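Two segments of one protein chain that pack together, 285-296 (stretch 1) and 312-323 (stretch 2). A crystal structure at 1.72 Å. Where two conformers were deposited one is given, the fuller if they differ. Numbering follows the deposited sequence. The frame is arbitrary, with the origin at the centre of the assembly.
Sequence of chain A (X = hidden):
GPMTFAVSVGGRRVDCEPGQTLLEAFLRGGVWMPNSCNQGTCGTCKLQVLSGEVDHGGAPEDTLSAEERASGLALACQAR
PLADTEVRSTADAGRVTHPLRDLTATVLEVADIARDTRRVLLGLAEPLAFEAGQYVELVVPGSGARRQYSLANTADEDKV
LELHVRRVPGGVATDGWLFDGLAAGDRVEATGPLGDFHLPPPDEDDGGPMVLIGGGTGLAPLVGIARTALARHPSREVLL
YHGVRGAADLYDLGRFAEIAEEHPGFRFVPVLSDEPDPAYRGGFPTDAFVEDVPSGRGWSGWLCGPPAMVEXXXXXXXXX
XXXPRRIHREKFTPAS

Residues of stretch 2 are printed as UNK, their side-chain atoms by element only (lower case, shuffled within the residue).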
ATOM      1  N   PRO A 285     -10.091   1.799 -16.120  1.00 32.74           N
ATOM      2  CA  PRO A 285      -9.150   0.670 -16.286  1.00 32.56           C
ATOM      3  C   PRO A 285      -9.741  -0.685 -15.963  1.00 32.48           C
ATOM      4  O   PRO A 285      -9.440  -1.671 -16.654  1.00 26.39           O
ATOM      5  CB  PRO A 285      -8.004   1.027 -15.336  1.00 28.21           C
ATOM      6  CG  PRO A 285      -8.610   1.966 -14.337  1.00 25.40           C
ATOM      7  CD  PRO A 285      -9.701   2.712 -15.035  1.00 25.55           C
ATOM      8  N   THR A 286     -10.558  -0.784 -14.918  1.00 21.52           N
ATOM      9  CA  THR A 286     -11.217  -2.057 -14.677  1.00 24.60           C
ATOM     10  C   THR A 286     -12.059  -2.483 -15.874  1.00 27.65           C
ATOM     11  O   THR A 286     -12.107  -3.670 -16.215  1.00 26.68           O
ATOM     12  CB  THR A 286     -12.046  -1.956 -13.402  1.00 24.55           C
ATOM     13  OG1 THR A 286     -11.133  -1.680 -12.329  1.00 24.55           O
ATOM     14  CG2 THR A 286     -12.758  -3.256 -13.126  1.00 34.35           C
ATOM     15  N   ASP A 287     -12.693  -1.524 -16.554  1.00 28.61           N
ATOM     16  CA  ASP A 287     -13.468  -1.847 -17.752  1.00 30.42           C
ATOM     17  C   ASP A 287     -12.599  -2.479 -18.836  1.00 27.65           C
ATOM     18  O   ASP A 287     -13.049  -3.380 -19.552  1.00 30.12           O
ATOM     19  CB  ASP A 287     -14.137  -0.587 -18.303  1.00 33.74           C
ATOM     20  CG  ASP A 287     -15.089   0.060 -17.314  1.00 38.28           C
ATOM     21  OD1 ASP A 287     -15.437  -0.581 -16.299  1.00 40.06           O
ATOM     22  OD2 ASP A 287     -15.505   1.211 -17.565  1.00 39.59           O
ATOM     23  N   ALA A 288     -11.364  -2.006 -18.992  1.00 28.75           N
ATOM     24  CA  ALA A 288     -10.502  -2.539 -20.043  1.00 29.71           C
ATOM     25  C   ALA A 288     -10.099  -3.981 -19.760  1.00 23.26           C
ATOM     26  O   ALA A 288     -10.011  -4.799 -20.683  1.00 26.10           O
ATOM     27  CB  ALA A 288      -9.260  -1.663 -20.212  1.00 28.03           C
ATOM     28  N   PHE A 289      -9.836  -4.316 -18.494  1.00 22.37           N
ATOM     29  CA  PHE A 289      -9.519  -5.702 -18.177  1.00 19.64           C
ATOM     30  C   PHE A 289     -10.701  -6.610 -18.471  1.00 22.47           C
ATOM     31  O   PHE A 289     -10.543  -7.673 -19.080  1.00 22.51           O
ATOM     32  CB  PHE A 289      -9.105  -5.846 -16.712  1.00 20.11           C
ATOM     33  CG  PHE A 289      -9.097  -7.270 -16.228  1.00 18.25           C
ATOM     34  CD1 PHE A 289      -8.110  -8.149 -16.645  1.00 17.92           C
ATOM     35  CD2 PHE A 289     -10.052  -7.716 -15.315  1.00 23.74           C
ATOM     36  CE1 PHE A 289      -8.074  -9.443 -16.198  1.00 20.13           C
ATOM     37  CE2 PHE A 289     -10.032  -9.030 -14.858  1.00 22.51           C
ATOM     38  CZ  PHE A 289      -9.040  -9.894 -15.297  1.00 25.88           C
ATOM     39  N   VAL A 290     -11.895  -6.206 -18.024  0.55 24.87           N
ATOM     40  CA  VAL A 290     -13.101  -6.992 -18.267  0.55 25.93           C
ATOM     41  C   VAL A 290     -13.289  -7.227 -19.761  0.55 26.37           C
ATOM     42  O   VAL A 290     -13.698  -8.313 -20.189  0.55 27.38           O
ATOM     43  CB  VAL A 290     -14.321  -6.296 -17.638  0.55 28.94           C
ATOM     44  CG1 VAL A 290     -15.600  -7.005 -18.038  0.55 30.94           C
ATOM     45  CG2 VAL A 290     -14.177  -6.248 -16.117  0.55 29.32           C
ATOM     46  N   GLU A 291     -12.971  -6.221 -20.578  1.00 27.18           N
ATOM     47  CA  GLU A 291     -13.058  -6.380 -22.032  1.00 29.44           C
ATOM     48  C   GLU A 291     -12.053  -7.412 -22.539  1.00 31.74           C
ATOM     49  O   GLU A 291     -12.370  -8.212 -23.427  1.00 31.66           O
ATOM     50  CB  GLU A 291     -12.813  -5.041 -22.734  1.00 31.85           C
ATOM     51  CG  GLU A 291     -13.951  -4.045 -22.652  1.00 43.95           C
ATOM     52  CD  GLU A 291     -13.516  -2.622 -22.997  1.00 58.03           C
ATOM     53  OE1 GLU A 291     -12.424  -2.445 -23.587  1.00 57.94           O
ATOM     54  OE2 GLU A 291     -14.267  -1.677 -22.667  1.00 61.75           O
ATOM     55  N   ASP A 292     -10.833  -7.390 -22.009  1.00 27.07           N
ATOM     56  CA  ASP A 292      -9.767  -8.277 -22.467  1.00 26.55           C
ATOM     57  C   ASP A 292      -9.932  -9.707 -21.971  1.00 27.00           C
ATOM     58  O   ASP A 292      -9.548 -10.655 -22.673  1.00 28.07           O
ATOM     59  CB  ASP A 292      -8.408  -7.755 -21.994  1.00 23.82           C
ATOM     60  CG  ASP A 292      -8.008  -6.457 -22.660  1.00 27.57           C
ATOM     61  OD1 ASP A 292      -8.587  -6.113 -23.704  1.00 30.79           O
ATOM     62  OD2 ASP A 292      -7.094  -5.787 -22.142  1.00 27.33           O
ATOM     63  N   VAL A 293     -10.474  -9.874 -20.767  1.00 24.05           N
ATOM     64  CA  VAL A 293     -10.528 -11.146 -20.048  1.00 22.82           C
ATOM     65  C   VAL A 293     -11.949 -11.295 -19.515  1.00 22.28           C
ATOM     66  O   VAL A 293     -12.220 -10.937 -18.356  1.00 26.14           O
ATOM     67  CB  VAL A 293      -9.484 -11.170 -18.918  1.00 22.79           C
ATOM     68  CG1 VAL A 293      -9.507 -12.508 -18.153  1.00 26.17           C
ATOM     69  CG2 VAL A 293      -8.076 -10.891 -19.496  1.00 25.99           C
ATOM     70  N   PRO A 294     -12.886 -11.800 -20.317  1.00 25.69           N
ATOM     71  CA  PRO A 294     -14.301 -11.730 -19.917  1.00 28.15           C
ATOM     72  C   PRO A 294     -14.625 -12.533 -18.677  1.00 35.69           C
ATOM     73  O   PRO A 294     -15.554 -12.170 -17.943  1.00 30.86           O
ATOM     74  CB  PRO A 294     -15.039 -12.271 -21.148  1.00 30.36           C
ATOM     75  CG  PRO A 294     -14.107 -12.039 -22.272  1.00 33.17           C
ATOM     76  CD  PRO A 294     -12.732 -12.248 -21.707  1.00 30.34           C
ATOM     77  N   SER A 295     -13.878 -13.600 -18.396  1.00 27.26           N
ATOM     78  CA  SER A 295     -14.086 -14.376 -17.179  1.00 23.47           C
ATOM     79  C   SER A 295     -12.829 -14.308 -16.330  1.00 22.58           C
ATOM     80  O   SER A 295     -11.755 -14.726 -16.772  1.00 22.63           O
ATOM     81  CB  SER A 295     -14.450 -15.827 -17.508  1.00 25.97           C
ATOM     82  OG  SER A 295     -14.339 -16.639 -16.348  1.00 26.89           O
ATOM     83  N   GLY A 296     -12.965 -13.781 -15.110  1.00 20.20           N
ATOM     84  CA  GLY A 296     -11.885 -13.718 -14.144  1.00 19.07           C
ATOM     85  C   GLY A 296     -11.679 -14.957 -13.304  1.00 18.79           C
ATOM     86  O   GLY A 296     -10.850 -14.953 -12.394  1.00 18.78           O
ATOM     87  N   UNK A 312     -15.027  -0.136  -6.386  1.00 20.72           N
ATOM     88  CA  UNK A 312     -15.768  -0.462  -7.601  1.00 22.67           C
ATOM     89  C   UNK A 312     -15.070  -1.567  -8.380  1.00 23.30           C
ATOM     90  O   UNK A 312     -15.728  -2.469  -8.922  1.00 24.68           O
ATOM     91  c   UNK A 312     -15.940   0.787  -8.466  1.00 22.46           C
ATOM     92  N   UNK A 313     -13.734  -1.519  -8.422  1.00 22.86           N
ATOM     93  CA  UNK A 313     -12.983  -2.540  -9.132  1.00 22.70           C
ATOM     94  C   UNK A 313     -13.135  -3.917  -8.516  1.00 22.80           C
ATOM     95  O   UNK A 313     -13.280  -4.907  -9.232  1.00 20.47           O
ATOM     96  N   UNK A 314     -13.109  -3.998  -7.176  1.00 18.83           N
ATOM     97  CA  UNK A 314     -13.312  -5.285  -6.510  1.00 20.35           C
ATOM     98  C   UNK A 314     -14.652  -5.885  -6.917  1.00 21.98           C
ATOM     99  O   UNK A 314     -14.760  -7.079  -7.230  1.00 21.61           O
ATOM    100  c   UNK A 314     -11.776  -4.896  -4.558  1.00 21.82           C
ATOM    101  c   UNK A 314     -13.217  -5.124  -4.979  1.00 18.65           C
ATOM    102  c   UNK A 314     -13.792  -6.350  -4.286  1.00 22.73           C
ATOM    103  N   UNK A 315     -15.706  -5.071  -6.900  1.00 21.52           N
ATOM    104  CA  UNK A 315     -17.019  -5.611  -7.226  1.00 25.83           C
ATOM    105  C   UNK A 315     -17.082  -6.061  -8.681  1.00 23.95           C
ATOM    106  O   UNK A 315     -17.707  -7.081  -8.990  1.00 23.54           O
ATOM    107  c   UNK A 315     -18.308  -4.449  -5.405  1.00 30.34           C
ATOM    108  n   UNK A 315     -19.835  -1.864  -3.024  1.00 33.54           N
ATOM    109  c   UNK A 315     -18.935  -2.938  -3.533  1.00 34.85           C
ATOM    110  c   UNK A 315     -18.104  -4.580  -6.910  1.00 29.73           C
ATOM    111  c   UNK A 315     -19.142  -3.246  -5.012  1.00 34.50           C
ATOM    112  N   UNK A 316     -16.435  -5.322  -9.581  1.00 19.00           N
ATOM    113  CA  UNK A 316     -16.422  -5.722 -10.984  1.00 27.20           C
ATOM    114  C   UNK A 316     -15.676  -7.036 -11.176  1.00 23.77           C
ATOM    115  O   UNK A 316     -16.141  -7.910 -11.922  1.00 25.42           O
ATOM    116  c   UNK A 316     -15.797  -4.627 -11.844  1.00 22.72           C
ATOM    117  N   UNK A 317     -14.511  -7.183 -10.538  1.00 21.50           N
ATOM    118  CA  UNK A 317     -13.807  -8.466 -10.563  1.00 20.11           C
ATOM    119  C   UNK A 317     -14.727  -9.599 -10.111  1.00 23.38           C
ATOM    120  O   UNK A 317     -14.789 -10.664 -10.736  1.00 21.33           O
ATOM    121  c   UNK A 317     -10.278  -7.482  -9.392  1.00 25.57           C
ATOM    122  c   UNK A 317      -9.168  -6.294 -11.132  1.00 24.78           C
ATOM    123  c   UNK A 317     -12.580  -8.418  -9.653  1.00 17.18           C
ATOM    124  c   UNK A 317      -9.162  -6.815  -9.861  1.00 25.96           C
ATOM    125  c   UNK A 317     -11.388  -7.131 -11.475  1.00 26.83           C
ATOM    126  c   UNK A 317     -11.398  -7.653 -10.196  1.00 21.30           C
ATOM    127  c   UNK A 317     -10.271  -6.445 -11.949  1.00 28.21           C
ATOM    128  N   UNK A 318     -15.450  -9.389  -9.009  1.00 19.78           N
ATOM    129  CA  UNK A 318     -16.256 -10.479  -8.460  1.00 23.18           C
ATOM    130  C   UNK A 318     -17.417 -10.827  -9.381  1.00 26.20           C
ATOM    131  O   UNK A 318     -17.786 -11.999  -9.506  1.00 28.48           O
ATOM    132  c   UNK A 318     -16.274  -9.647  -4.652  1.00 29.18           C
ATOM    133  n   UNK A 318     -15.819  -9.453  -2.194  1.00 39.38           N
ATOM    134  c   UNK A 318     -15.220  -9.695  -3.550  1.00 34.69           C
ATOM    135  c   UNK A 318     -16.770 -10.112  -7.067  1.00 25.52           C
ATOM    136  c   UNK A 318     -15.722 -10.191  -5.981  1.00 24.88           C
ATOM    137  N   UNK A 319     -17.996  -9.828 -10.049  0.51 27.39           N
ATOM    138  CA  UNK A 319     -19.108 -10.099 -10.954  0.51 32.03           C
ATOM    139  C   UNK A 319     -18.669 -10.940 -12.144  0.51 32.49           C
ATOM    140  O   UNK A 319     -19.491 -11.652 -12.736  0.51 32.44           O
ATOM    141  c   UNK A 319     -19.731  -8.791 -11.429  0.51 36.20           C
ATOM    142  c   UNK A 319     -19.888  -5.184 -12.175  0.51 33.69           C
ATOM    143  c   UNK A 319     -21.183  -6.820 -10.862  0.51 42.36           C
ATOM    144  n   UNK A 319     -19.654  -4.461 -11.084  0.51 27.52           N
ATOM    145  n   UNK A 319     -20.606  -6.299 -12.098  0.51 39.90           N
ATOM    146  c   UNK A 319     -20.408  -8.009 -10.317  0.51 37.87           C
ATOM    147  n   UNK A 319     -19.404  -4.799 -13.342  0.51 28.78           N
ATOM    148  N   UNK A 320     -17.391 -10.869 -12.512  1.00 29.28           N
ATOM    149  CA  UNK A 320     -16.829 -11.710 -13.557  1.00 32.24           C
ATOM    150  C   UNK A 320     -16.194 -12.973 -12.988  1.00 28.70           C
ATOM    151  O   UNK A 320     -15.388 -13.618 -13.671  1.00 27.39           O
ATOM    152  c   UNK A 320     -17.807 -10.227 -15.774  1.00 54.13           C
ATOM    153  c   UNK A 320     -16.462  -9.784 -15.209  1.00 46.52           C
ATOM    154  n   UNK A 320     -18.728  -8.465 -18.863  1.00 65.97           N
ATOM    155  c   UNK A 320     -15.823 -10.913 -14.389  1.00 33.73           C
ATOM    156  n   UNK A 320     -18.370  -9.289 -16.744  1.00 57.87           N
ATOM    157  n   UNK A 320     -17.399 -10.311 -18.561  1.00 52.78           N
ATOM    158  c   UNK A 320     -18.165  -9.356 -18.055  1.00 59.38           C
ATOM    159  N   UNK A 321     -16.536 -13.314 -11.744  1.00 22.45           N
ATOM    160  CA  UNK A 321     -16.306 -14.604 -11.114  1.00 25.82           C
ATOM    161  C   UNK A 321     -14.856 -14.803 -10.701  1.00 21.60           C
ATOM    162  O   UNK A 321     -14.422 -15.940 -10.487  1.00 20.55           O
ATOM    163  n   UNK A 321     -18.835 -18.011 -12.888  1.00 44.11           N
ATOM    164  c   UNK A 321     -18.041 -18.906 -13.463  1.00 44.29           C
ATOM    165  n   UNK A 321     -17.220 -18.525 -14.431  1.00 38.05           N
ATOM    166  c   UNK A 321     -16.801 -15.749 -12.008  1.00 30.12           C
ATOM    167  n   UNK A 321     -18.068 -20.175 -13.073  1.00 45.46           N
ATOM    168  c   UNK A 321     -18.337 -15.727 -12.127  1.00 34.48           C
ATOM    169  c   UNK A 321     -18.861 -16.603 -13.259  1.00 39.93           C
ATOM    170  N   UNK A 322     -14.110 -13.714 -10.510  1.00 17.81           N
ATOM    171  CA  UNK A 322     -12.816 -13.825  -9.847  1.00 16.92           C
ATOM    172  C   UNK A 322     -13.050 -14.130  -8.368  1.00 20.27           C
ATOM    173  O   UNK A 322     -13.974 -13.590  -7.751  1.00 22.59           O
ATOM    174  s   UNK A 322      -9.663 -11.081  -9.669  1.00 18.74           S
ATOM    175  c   UNK A 322     -12.016 -12.528 -10.040  1.00 20.58           C
ATOM    176  c   UNK A 322      -9.784 -10.712 -11.438  1.00 19.87           C
ATOM    177  c   UNK A 322     -10.577 -12.611  -9.599  1.00 19.60           C
ATOM    178  N   UNK A 323     -12.225 -15.009  -7.810  0.60 18.06           N
ATOM    179  CA  UNK A 323     -12.462 -15.506  -6.447  0.60 22.85           C
ATOM    180  C   UNK A 323     -12.134 -14.440  -5.404  0.60 17.88           C
ATOM    181  O   UNK A 323     -11.033 -13.880  -5.423  0.60 19.26           O
ATOM    182  o   UNK A 323     -12.046 -17.813  -7.039  0.60 26.35           O
ATOM    183  c   UNK A 323     -11.621 -16.753  -6.201  0.60 25.16           C
TER

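Position 312 carries a single side-chain carbon, set sideways and making no contact with stretch 1, its nearest approach being 6.6 Å from CB to Thr286 OG1; it is Ala312. Position 313 has no side-chain atoms and is therefore Gly313. Its bare CA lies 3.8 Å from Thr286 OG1, and an ideal CB built here would sit only 3.2 Å from that same oxygen, so the absent side chain lets the helices come close at this point. At 314 one carbon bears two more, the branched pattern of Val314, which points away from stretch 1. Position 315 has four carbons in a row ending in nitrogen, an extended chain out of reach of the partner: Lys315.

Position 316 again shows one carbon, but this one faces stretch 1 and meets Thr286 CG2. The residue is Ala316, with CB 3.6 Å from Thr286 CG2. At 317 one carbon leads to a ring of six carbons, with no oxygen attached, which identifies Phe317. Its CA-to-CB bond runs sideways, yet the ring reaches the partner helix: Phe317 CE1 is 3.6 Å from Phe289 CD2, the two ring planes being inclined at 73°. Position 318 repeats the four carbons and terminal nitrogen, out of reach, and is Lys318.

Three carbons, a nitrogen and a carbon carrying two further nitrogens mark position 319 as Arg319, which makes no contact with stretch 1. Position 320 has the same atoms, but its CA-to-CB bond points toward stretch 1 and its end meets Val290 and Pro294. This is Arg320. NH1 donates a hydrogen bond to Pro294 O (2.7 Å) near the guanidinium plane, while Val290 CG1 covers one face, 3.5 Å from Arg320 CZ. Position 321 has a third such group, lying near Ser295: Arg321, whose NH1 is 3.9 Å from Ser295 OG, too far for a hydrogen bond.

At 322 two carbons, a sulfur and a last carbon form an unbranched chain, Met322, whose CE lies 3.8 Å from Phe289 CE2. Position 323, one carbon and one oxygen, has no carbon branch and is Ser323, clear of the contact.

The two helices run nearly parallel, at 13° and 10.1 Å apart at closest approach. Small residues at 313 and 316 receive Thr286, and Phe289 packs against Phe317 and Met322. Beyond the helices polar contacts take over: Gly296 N donates to Arg320 O (2.8 Å), so Arg320 binds stretch 1 through both backbone and side chain, and Met322 CA approaches Gly296 O at 3.4 Å in a CA-H...O contact.

Stretch 2 (312-323) AGVKAFKRRRMS
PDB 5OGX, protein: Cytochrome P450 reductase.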